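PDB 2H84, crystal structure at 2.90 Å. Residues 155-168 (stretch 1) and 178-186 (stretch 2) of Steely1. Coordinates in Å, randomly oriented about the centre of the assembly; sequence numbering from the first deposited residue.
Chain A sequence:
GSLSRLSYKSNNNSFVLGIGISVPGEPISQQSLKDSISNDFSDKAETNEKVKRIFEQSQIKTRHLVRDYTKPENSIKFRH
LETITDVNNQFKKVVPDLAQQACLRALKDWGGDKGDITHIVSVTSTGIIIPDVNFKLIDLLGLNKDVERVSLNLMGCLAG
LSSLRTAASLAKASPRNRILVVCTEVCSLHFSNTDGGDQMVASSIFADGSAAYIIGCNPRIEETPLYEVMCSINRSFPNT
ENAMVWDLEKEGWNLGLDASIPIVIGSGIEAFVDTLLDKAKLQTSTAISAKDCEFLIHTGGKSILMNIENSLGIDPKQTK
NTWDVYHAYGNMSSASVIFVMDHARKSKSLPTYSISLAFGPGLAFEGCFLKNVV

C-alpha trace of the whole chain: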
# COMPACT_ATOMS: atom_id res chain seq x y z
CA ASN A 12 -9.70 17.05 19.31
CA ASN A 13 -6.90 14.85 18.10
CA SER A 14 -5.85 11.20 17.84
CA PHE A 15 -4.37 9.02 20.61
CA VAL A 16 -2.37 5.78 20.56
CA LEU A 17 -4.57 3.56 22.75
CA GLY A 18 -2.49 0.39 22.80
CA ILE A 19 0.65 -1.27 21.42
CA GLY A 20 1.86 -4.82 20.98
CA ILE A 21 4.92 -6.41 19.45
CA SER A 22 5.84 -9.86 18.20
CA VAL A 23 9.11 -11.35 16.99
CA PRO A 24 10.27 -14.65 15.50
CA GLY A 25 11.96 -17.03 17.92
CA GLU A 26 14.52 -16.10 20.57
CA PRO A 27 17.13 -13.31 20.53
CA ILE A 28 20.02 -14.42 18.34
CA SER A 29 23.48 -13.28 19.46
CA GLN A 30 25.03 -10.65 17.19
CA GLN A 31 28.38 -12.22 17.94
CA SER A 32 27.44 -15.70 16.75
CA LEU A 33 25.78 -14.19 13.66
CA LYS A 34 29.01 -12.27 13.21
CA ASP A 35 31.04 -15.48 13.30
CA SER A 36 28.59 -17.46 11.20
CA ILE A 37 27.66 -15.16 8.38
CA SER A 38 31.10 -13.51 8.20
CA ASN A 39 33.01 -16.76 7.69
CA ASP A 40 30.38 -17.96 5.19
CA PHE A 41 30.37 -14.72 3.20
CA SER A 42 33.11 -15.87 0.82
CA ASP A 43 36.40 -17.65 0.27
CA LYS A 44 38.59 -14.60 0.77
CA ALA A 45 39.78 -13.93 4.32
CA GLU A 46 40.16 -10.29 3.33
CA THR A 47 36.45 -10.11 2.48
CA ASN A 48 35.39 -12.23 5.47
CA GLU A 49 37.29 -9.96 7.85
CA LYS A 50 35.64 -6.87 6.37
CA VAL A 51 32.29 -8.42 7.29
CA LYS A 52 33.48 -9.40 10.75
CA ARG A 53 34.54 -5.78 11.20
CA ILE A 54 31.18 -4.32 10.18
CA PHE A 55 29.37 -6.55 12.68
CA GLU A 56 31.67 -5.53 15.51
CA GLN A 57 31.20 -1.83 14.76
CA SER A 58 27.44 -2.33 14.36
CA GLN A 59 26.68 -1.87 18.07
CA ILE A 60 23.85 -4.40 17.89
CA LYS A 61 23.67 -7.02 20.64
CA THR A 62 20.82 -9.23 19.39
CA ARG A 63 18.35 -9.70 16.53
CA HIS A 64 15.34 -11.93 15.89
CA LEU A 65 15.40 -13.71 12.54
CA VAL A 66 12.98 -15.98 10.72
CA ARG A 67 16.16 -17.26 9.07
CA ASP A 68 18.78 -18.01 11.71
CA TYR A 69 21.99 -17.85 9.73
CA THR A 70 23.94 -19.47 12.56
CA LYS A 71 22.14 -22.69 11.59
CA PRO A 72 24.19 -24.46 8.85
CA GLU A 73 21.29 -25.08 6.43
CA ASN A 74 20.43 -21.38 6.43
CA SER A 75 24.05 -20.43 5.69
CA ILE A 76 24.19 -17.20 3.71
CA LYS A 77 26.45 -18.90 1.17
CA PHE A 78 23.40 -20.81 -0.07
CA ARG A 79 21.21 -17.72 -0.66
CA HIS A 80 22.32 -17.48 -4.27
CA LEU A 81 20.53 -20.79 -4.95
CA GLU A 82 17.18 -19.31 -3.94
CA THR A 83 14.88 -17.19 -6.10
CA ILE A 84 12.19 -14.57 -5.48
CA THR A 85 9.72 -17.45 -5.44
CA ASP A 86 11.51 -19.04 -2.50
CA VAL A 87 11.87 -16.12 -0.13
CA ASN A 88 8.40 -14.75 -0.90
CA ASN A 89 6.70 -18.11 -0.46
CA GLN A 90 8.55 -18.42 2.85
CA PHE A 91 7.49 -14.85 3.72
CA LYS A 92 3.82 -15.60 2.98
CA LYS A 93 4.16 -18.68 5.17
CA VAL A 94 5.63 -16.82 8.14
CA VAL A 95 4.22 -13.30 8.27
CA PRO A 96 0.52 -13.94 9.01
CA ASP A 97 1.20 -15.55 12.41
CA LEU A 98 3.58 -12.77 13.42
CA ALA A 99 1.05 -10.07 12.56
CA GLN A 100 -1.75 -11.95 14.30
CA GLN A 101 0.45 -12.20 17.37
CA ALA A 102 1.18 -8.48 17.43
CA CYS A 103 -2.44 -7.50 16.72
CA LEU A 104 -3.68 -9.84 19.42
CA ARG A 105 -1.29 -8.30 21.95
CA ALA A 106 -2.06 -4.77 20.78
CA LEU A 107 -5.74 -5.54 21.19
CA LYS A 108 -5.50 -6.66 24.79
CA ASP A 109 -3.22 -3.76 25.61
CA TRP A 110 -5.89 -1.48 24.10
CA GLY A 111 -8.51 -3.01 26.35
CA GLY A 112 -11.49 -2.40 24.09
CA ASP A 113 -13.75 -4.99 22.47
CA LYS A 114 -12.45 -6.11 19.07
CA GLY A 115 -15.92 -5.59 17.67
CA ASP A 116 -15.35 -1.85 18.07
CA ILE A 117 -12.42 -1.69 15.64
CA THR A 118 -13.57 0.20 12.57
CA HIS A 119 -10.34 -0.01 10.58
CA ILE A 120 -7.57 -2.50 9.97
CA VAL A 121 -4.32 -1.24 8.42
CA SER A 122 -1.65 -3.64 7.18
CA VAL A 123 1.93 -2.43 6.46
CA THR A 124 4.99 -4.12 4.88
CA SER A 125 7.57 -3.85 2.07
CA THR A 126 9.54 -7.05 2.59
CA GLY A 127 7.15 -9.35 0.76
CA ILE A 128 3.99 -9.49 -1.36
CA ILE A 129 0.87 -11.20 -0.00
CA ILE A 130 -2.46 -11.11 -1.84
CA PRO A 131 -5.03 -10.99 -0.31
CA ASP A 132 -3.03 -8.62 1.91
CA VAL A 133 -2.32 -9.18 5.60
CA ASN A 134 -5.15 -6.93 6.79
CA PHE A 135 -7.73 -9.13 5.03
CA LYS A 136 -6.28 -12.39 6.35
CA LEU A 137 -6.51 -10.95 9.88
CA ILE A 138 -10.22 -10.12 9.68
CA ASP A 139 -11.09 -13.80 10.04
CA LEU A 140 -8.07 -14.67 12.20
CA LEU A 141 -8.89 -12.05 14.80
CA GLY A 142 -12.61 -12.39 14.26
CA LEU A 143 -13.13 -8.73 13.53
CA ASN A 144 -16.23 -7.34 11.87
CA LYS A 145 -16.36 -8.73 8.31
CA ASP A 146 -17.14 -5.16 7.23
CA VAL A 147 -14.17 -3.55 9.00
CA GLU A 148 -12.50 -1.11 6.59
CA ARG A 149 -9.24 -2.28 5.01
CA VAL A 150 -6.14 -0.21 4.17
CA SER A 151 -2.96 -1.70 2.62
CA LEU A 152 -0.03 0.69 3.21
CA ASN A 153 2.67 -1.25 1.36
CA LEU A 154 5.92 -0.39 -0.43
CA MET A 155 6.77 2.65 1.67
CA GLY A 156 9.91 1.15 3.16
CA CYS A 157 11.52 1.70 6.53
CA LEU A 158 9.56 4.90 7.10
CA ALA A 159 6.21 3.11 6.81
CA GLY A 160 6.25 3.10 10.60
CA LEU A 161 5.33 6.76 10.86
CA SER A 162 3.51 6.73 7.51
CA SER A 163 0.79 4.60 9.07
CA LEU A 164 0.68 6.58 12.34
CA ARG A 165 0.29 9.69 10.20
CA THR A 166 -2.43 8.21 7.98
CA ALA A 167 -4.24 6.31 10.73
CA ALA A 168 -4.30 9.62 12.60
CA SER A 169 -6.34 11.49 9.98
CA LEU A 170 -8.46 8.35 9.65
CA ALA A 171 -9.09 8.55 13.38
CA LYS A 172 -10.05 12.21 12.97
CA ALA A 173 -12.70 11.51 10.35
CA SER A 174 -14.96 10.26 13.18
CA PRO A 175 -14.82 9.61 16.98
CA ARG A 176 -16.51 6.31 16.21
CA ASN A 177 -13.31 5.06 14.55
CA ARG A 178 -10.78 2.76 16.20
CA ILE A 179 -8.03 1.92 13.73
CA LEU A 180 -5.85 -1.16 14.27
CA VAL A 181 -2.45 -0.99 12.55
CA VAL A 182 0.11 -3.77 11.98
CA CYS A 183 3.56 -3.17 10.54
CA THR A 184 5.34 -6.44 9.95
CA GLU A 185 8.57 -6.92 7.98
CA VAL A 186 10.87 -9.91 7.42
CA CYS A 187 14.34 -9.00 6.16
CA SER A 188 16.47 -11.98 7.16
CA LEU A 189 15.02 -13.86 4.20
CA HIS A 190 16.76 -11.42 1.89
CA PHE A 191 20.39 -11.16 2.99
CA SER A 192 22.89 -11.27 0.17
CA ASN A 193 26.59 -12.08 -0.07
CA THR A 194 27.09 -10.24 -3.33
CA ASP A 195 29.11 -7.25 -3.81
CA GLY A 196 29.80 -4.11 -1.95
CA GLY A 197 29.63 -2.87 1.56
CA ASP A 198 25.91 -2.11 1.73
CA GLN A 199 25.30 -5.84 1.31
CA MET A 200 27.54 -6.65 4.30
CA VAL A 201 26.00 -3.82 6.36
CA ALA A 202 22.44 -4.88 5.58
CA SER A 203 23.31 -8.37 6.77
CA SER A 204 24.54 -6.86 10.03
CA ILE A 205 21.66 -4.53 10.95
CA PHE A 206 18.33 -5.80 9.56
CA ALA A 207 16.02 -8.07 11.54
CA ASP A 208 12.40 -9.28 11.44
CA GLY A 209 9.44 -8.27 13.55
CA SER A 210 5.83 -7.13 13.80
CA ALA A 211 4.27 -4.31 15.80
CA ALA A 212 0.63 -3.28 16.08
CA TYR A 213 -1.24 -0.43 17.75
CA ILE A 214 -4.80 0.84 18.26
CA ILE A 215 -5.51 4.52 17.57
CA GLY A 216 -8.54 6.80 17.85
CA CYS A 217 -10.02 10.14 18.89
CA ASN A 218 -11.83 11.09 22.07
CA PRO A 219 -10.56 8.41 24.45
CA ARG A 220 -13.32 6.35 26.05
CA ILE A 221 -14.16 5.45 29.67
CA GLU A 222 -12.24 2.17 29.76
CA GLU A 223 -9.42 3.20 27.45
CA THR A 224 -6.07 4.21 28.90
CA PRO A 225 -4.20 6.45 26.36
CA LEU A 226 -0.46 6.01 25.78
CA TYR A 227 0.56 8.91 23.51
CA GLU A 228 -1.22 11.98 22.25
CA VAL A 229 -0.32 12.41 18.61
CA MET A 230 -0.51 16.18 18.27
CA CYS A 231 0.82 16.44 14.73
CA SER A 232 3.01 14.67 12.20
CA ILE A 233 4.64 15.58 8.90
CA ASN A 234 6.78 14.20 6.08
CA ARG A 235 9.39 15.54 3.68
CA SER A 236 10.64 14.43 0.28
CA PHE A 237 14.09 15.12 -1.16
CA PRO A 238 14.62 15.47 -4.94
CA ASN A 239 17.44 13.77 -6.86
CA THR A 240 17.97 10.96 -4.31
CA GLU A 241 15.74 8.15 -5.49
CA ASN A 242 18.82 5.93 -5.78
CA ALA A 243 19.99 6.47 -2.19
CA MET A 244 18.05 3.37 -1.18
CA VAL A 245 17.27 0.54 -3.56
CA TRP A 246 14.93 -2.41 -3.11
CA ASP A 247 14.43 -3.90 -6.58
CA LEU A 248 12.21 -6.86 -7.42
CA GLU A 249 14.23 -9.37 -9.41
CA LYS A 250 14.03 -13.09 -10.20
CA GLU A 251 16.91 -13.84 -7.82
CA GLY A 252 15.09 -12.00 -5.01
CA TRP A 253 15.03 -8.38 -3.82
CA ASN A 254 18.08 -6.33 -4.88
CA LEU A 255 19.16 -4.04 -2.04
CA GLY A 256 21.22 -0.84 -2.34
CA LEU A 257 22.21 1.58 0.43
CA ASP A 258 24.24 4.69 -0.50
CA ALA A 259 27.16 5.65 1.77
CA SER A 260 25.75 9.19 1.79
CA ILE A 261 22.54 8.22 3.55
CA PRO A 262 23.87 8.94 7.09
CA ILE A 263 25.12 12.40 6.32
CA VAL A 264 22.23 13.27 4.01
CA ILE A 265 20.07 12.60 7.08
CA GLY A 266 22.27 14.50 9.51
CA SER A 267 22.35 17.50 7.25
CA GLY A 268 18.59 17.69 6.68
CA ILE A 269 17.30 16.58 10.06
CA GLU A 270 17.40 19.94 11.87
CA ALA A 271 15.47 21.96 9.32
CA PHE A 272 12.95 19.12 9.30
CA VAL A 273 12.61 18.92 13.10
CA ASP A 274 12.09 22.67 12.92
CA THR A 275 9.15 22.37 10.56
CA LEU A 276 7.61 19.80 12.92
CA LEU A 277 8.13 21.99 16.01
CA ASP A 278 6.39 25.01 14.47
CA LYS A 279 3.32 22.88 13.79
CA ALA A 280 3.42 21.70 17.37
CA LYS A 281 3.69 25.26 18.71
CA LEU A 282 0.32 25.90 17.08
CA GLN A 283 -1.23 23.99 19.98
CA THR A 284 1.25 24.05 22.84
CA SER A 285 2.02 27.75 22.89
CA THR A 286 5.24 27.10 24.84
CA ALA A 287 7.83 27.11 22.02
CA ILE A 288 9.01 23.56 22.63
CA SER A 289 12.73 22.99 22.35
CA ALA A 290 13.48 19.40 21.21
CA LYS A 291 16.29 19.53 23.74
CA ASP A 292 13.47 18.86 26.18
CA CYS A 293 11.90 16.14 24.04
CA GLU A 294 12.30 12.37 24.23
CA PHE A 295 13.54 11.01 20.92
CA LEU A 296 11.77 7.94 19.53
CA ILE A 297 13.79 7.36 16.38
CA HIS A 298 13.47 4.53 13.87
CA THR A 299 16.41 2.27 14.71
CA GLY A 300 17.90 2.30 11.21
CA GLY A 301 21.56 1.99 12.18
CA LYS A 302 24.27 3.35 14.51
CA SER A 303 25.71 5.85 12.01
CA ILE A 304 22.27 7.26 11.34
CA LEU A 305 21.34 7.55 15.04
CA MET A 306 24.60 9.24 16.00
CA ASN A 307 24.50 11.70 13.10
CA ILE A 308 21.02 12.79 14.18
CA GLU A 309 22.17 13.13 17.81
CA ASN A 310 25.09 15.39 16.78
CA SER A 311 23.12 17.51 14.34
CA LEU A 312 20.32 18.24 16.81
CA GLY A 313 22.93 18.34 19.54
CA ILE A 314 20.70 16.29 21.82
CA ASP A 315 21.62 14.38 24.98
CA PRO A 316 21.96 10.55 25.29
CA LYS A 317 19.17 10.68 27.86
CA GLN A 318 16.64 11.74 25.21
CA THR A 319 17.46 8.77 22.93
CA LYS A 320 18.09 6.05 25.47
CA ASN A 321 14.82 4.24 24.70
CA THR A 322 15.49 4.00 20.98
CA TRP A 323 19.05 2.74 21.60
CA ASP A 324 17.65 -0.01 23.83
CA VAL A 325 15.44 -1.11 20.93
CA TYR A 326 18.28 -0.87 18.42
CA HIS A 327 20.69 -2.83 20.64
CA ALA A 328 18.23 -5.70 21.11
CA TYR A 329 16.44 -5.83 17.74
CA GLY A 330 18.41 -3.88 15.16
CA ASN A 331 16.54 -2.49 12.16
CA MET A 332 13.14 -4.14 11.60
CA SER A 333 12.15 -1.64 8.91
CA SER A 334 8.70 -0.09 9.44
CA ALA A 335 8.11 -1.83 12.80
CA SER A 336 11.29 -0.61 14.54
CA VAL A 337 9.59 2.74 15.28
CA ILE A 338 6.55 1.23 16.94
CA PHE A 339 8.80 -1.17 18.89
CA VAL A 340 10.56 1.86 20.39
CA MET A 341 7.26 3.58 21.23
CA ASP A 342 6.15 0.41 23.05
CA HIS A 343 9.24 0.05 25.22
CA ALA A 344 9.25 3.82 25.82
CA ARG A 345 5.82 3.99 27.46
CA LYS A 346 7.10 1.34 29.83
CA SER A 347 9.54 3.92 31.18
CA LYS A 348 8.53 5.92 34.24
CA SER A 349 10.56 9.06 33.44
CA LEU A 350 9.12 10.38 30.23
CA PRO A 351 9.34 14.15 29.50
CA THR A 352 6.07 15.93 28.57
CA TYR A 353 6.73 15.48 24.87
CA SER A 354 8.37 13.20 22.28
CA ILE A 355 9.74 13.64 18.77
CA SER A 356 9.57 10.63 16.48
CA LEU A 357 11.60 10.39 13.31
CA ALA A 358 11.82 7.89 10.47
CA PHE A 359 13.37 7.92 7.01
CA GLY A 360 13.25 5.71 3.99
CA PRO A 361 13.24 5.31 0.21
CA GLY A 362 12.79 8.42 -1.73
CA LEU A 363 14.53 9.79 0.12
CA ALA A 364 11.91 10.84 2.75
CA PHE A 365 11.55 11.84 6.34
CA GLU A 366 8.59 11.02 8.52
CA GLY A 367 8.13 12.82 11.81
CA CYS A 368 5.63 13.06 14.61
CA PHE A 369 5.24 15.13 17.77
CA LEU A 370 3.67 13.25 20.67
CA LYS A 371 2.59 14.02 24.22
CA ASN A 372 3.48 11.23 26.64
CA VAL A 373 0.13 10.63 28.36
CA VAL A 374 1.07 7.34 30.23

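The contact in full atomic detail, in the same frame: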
# COMPACT_ATOMS: atom_id res chain seq x y z
N MET A 155 6.31 1.34 1.23
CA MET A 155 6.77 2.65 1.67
C MET A 155 8.15 2.57 2.32
O MET A 155 8.78 3.59 2.59
CB MET A 155 5.76 3.30 2.62
CG MET A 155 4.46 3.65 1.93
SD MET A 155 3.43 4.79 2.83
CE MET A 155 3.87 6.31 2.08
N GLY A 156 8.60 1.34 2.57
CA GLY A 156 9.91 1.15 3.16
C GLY A 156 10.01 1.34 4.65
O GLY A 156 9.01 1.31 5.36
N CYS A 157 11.24 1.54 5.12
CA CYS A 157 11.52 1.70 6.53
C CYS A 157 10.72 2.79 7.21
O CYS A 157 10.44 2.69 8.40
CB CYS A 157 13.02 1.97 6.74
SG CYS A 157 14.08 0.68 6.07
N LEU A 158 10.32 3.82 6.47
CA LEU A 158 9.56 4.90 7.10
C LEU A 158 8.07 4.60 7.29
O LEU A 158 7.35 5.34 7.96
CB LEU A 158 9.75 6.20 6.31
CG LEU A 158 9.33 6.26 4.84
CD1 LEU A 158 7.83 6.31 4.73
CD2 LEU A 158 9.92 7.50 4.20
N ALA A 159 7.61 3.49 6.70
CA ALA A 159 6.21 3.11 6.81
C ALA A 159 5.73 3.12 8.27
O ALA A 159 4.53 3.19 8.53
CB ALA A 159 6.00 1.73 6.22
N GLY A 160 6.66 3.06 9.21
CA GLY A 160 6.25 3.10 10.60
C GLY A 160 5.43 4.35 10.89
O GLY A 160 4.29 4.27 11.34
N LEU A 161 6.01 5.51 10.63
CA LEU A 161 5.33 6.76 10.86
C LEU A 161 4.30 7.09 9.77
O LEU A 161 3.38 7.88 9.99
CB LEU A 161 6.35 7.89 11.00
CG LEU A 161 6.79 8.15 12.45
CD1 LEU A 161 6.57 6.92 13.31
CD2 LEU A 161 8.24 8.58 12.45
N SER A 162 4.45 6.48 8.60
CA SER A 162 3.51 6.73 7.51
C SER A 162 2.12 6.30 7.96
O SER A 162 1.14 7.01 7.74
CB SER A 162 3.92 5.97 6.25
OG SER A 162 5.04 6.58 5.67
N SER A 163 2.06 5.13 8.59
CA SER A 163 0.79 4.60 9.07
C SER A 163 0.25 5.45 10.23
O SER A 163 -0.92 5.81 10.23
CB SER A 163 0.95 3.15 9.51
OG SER A 163 1.98 3.01 10.47
N LEU A 164 1.11 5.77 11.20
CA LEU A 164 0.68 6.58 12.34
C LEU A 164 0.04 7.84 11.78
O LEU A 164 -1.06 8.24 12.17
CB LEU A 164 1.86 6.97 13.23
CG LEU A 164 1.56 7.01 14.71
CD1 LEU A 164 2.70 7.70 15.45
CD2 LEU A 164 0.28 7.76 14.97
N ARG A 165 0.75 8.46 10.84
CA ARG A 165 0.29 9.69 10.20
C ARG A 165 -1.08 9.48 9.55
O ARG A 165 -2.04 10.19 9.86
CB ARG A 165 1.32 10.15 9.16
CG ARG A 165 0.94 11.42 8.42
CD ARG A 165 2.15 12.04 7.73
NE ARG A 165 2.85 11.10 6.86
CZ ARG A 165 2.38 10.63 5.70
NH1 ARG A 165 1.20 11.02 5.24
NH2 ARG A 165 3.09 9.76 5.01
N THR A 166 -1.17 8.48 8.67
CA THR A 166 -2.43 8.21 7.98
C THR A 166 -3.52 7.76 8.94
O THR A 166 -4.62 8.31 8.91
CB THR A 166 -2.25 7.16 6.89
OG1 THR A 166 -1.06 7.45 6.16
CG2 THR A 166 -3.37 7.19 5.89
N ALA A 167 -3.23 6.78 9.79
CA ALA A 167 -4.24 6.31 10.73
C ALA A 167 -4.72 7.45 11.64
O ALA A 167 -5.80 7.38 12.21
CB ALA A 167 -3.68 5.11 11.58
N ALA A 168 -3.92 8.50 11.75
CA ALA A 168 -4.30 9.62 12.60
C ALA A 168 -5.47 10.36 11.96
O ALA A 168 -6.52 10.52 12.58
CB ALA A 168 -3.15 10.57 12.78
N ARG A 178 -11.81 3.39 15.37
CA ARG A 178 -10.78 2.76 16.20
C ARG A 178 -9.98 1.93 15.22
O ARG A 178 -10.32 0.78 14.94
CB ARG A 178 -11.40 1.85 17.26
CG ARG A 178 -11.97 2.58 18.46
CD ARG A 178 -10.93 3.45 19.13
NE ARG A 178 -11.35 4.84 19.09
CZ ARG A 178 -11.54 5.60 20.16
NH1 ARG A 178 -11.34 5.08 21.37
NH2 ARG A 178 -11.95 6.85 20.03
N ILE A 179 -8.91 2.54 14.70
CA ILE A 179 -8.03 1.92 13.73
C ILE A 179 -6.93 1.04 14.31
O ILE A 179 -6.15 1.48 15.15
CB ILE A 179 -7.34 3.00 12.87
CG1 ILE A 179 -8.37 4.01 12.37
CG2 ILE A 179 -6.61 2.37 11.71
CD1 ILE A 179 -8.49 5.23 13.25
N LEU A 180 -6.88 -0.21 13.85
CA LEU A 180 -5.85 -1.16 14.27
C LEU A 180 -4.78 -1.19 13.17
O LEU A 180 -5.10 -1.40 12.01
CB LEU A 180 -6.46 -2.55 14.42
CG LEU A 180 -5.44 -3.68 14.50
CD1 LEU A 180 -4.69 -3.63 15.82
CD2 LEU A 180 -6.15 -5.01 14.34
N VAL A 181 -3.52 -1.00 13.54
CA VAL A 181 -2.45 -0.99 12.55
C VAL A 181 -1.37 -2.02 12.85
O VAL A 181 -0.93 -2.15 14.00
CB VAL A 181 -1.80 0.41 12.48
CG1 VAL A 181 -0.79 0.45 11.36
CG2 VAL A 181 -2.85 1.48 12.27
N VAL A 182 -0.93 -2.75 11.83
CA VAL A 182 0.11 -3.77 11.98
C VAL A 182 1.21 -3.55 10.95
O VAL A 182 0.96 -3.58 9.75
CB VAL A 182 -0.39 -5.21 11.73
CG1 VAL A 182 0.27 -6.17 12.72
CG2 VAL A 182 -1.90 -5.26 11.78
N CYS A 183 2.43 -3.34 11.43
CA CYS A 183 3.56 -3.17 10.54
C CYS A 183 4.42 -4.40 10.81
O CYS A 183 4.91 -4.62 11.91
CB CYS A 183 4.32 -1.89 10.87
SG CYS A 183 3.29 -0.43 10.74
N THR A 184 4.57 -5.23 9.79
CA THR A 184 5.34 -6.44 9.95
C THR A 184 6.28 -6.61 8.75
O THR A 184 5.86 -6.54 7.59
CB THR A 184 4.37 -7.65 10.19
OG1 THR A 184 4.88 -8.83 9.57
CG2 THR A 184 2.95 -7.32 9.67
N GLU A 185 7.56 -6.80 9.03
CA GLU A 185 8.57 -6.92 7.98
C GLU A 185 9.53 -8.06 8.29
O GLU A 185 9.91 -8.25 9.45
CB GLU A 185 9.38 -5.62 7.88
CG GLU A 185 8.56 -4.33 7.84
CD GLU A 185 8.28 -3.83 6.43
OE1 GLU A 185 7.84 -2.68 6.28
OE2 GLU A 185 8.50 -4.58 5.46
N VAL A 186 9.93 -8.81 7.26
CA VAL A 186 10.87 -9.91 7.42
C VAL A 186 12.02 -9.73 6.43
O VAL A 186 11.89 -10.00 5.24
CB VAL A 186 10.20 -11.27 7.18
CG1 VAL A 186 11.23 -12.39 7.26
CG2 VAL A 186 9.12 -11.50 8.21

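The helix that includes residues 159-168 lies against the strand that includes residues 179-184, and the two run nearly antiparallel, with an angle of 169° between their N-to-C directions and a closest axial approach of 9.3 Å. The CA atoms of Ala167 and Ile179 are 6.5 Å apart, the CA atoms of Gly160 and Cys183 6.8 Å, and the CA atoms of Ser163 and Val181 7.3 Å. No hydrogen bond crosses between the stretches. The helix makes its own backbone hydrogen bonds, such as Ala167 N to Ser163 O at 2.5 Å, and the 266 Å² buried between the stretches is held by packing.

Residues four apart on the helix meet residues two apart on the strand. Ala159, Ser163 and Ala167 direct their CA-to-CB bonds toward the strand, while Ile179, Val181, Cys183 and Glu185 point theirs toward the helix; Leu180 and Val182 point away. Ala167 is the most covered residue, with 58 Å² buried by the strand. Its CB meets CG2 of Val181 at 3.8 Å and CG2 of Ile179 at 4.0 Å, so a single methyl touches two branched aliphatic side chains, and its carbonyl O lies 3.6 Å from CD1 of Ile179.

One turn earlier, Ser163 makes both polar and apolar contacts. Its hydroxyl, with chi1 in the p well, donates to the carbonyl O of Gly160 (OG to O, 2.8 Å) and is also hydrogen-bonded elsewhere in the structure. Its CB packs against CG1 of Val181 at 3.7 Å, while OG also rests 3.7 Å from SG of Cys183, a van der Waals contact. The thiol reaches on toward Ala159, with SG 4.4 Å from its O.

Beyond this the contact thins: OE1 of Glu185 is 4.3 Å from O of Gly156, and both carboxylate oxygens of Glu185 are hydrogen-bonded elsewhere in the structure.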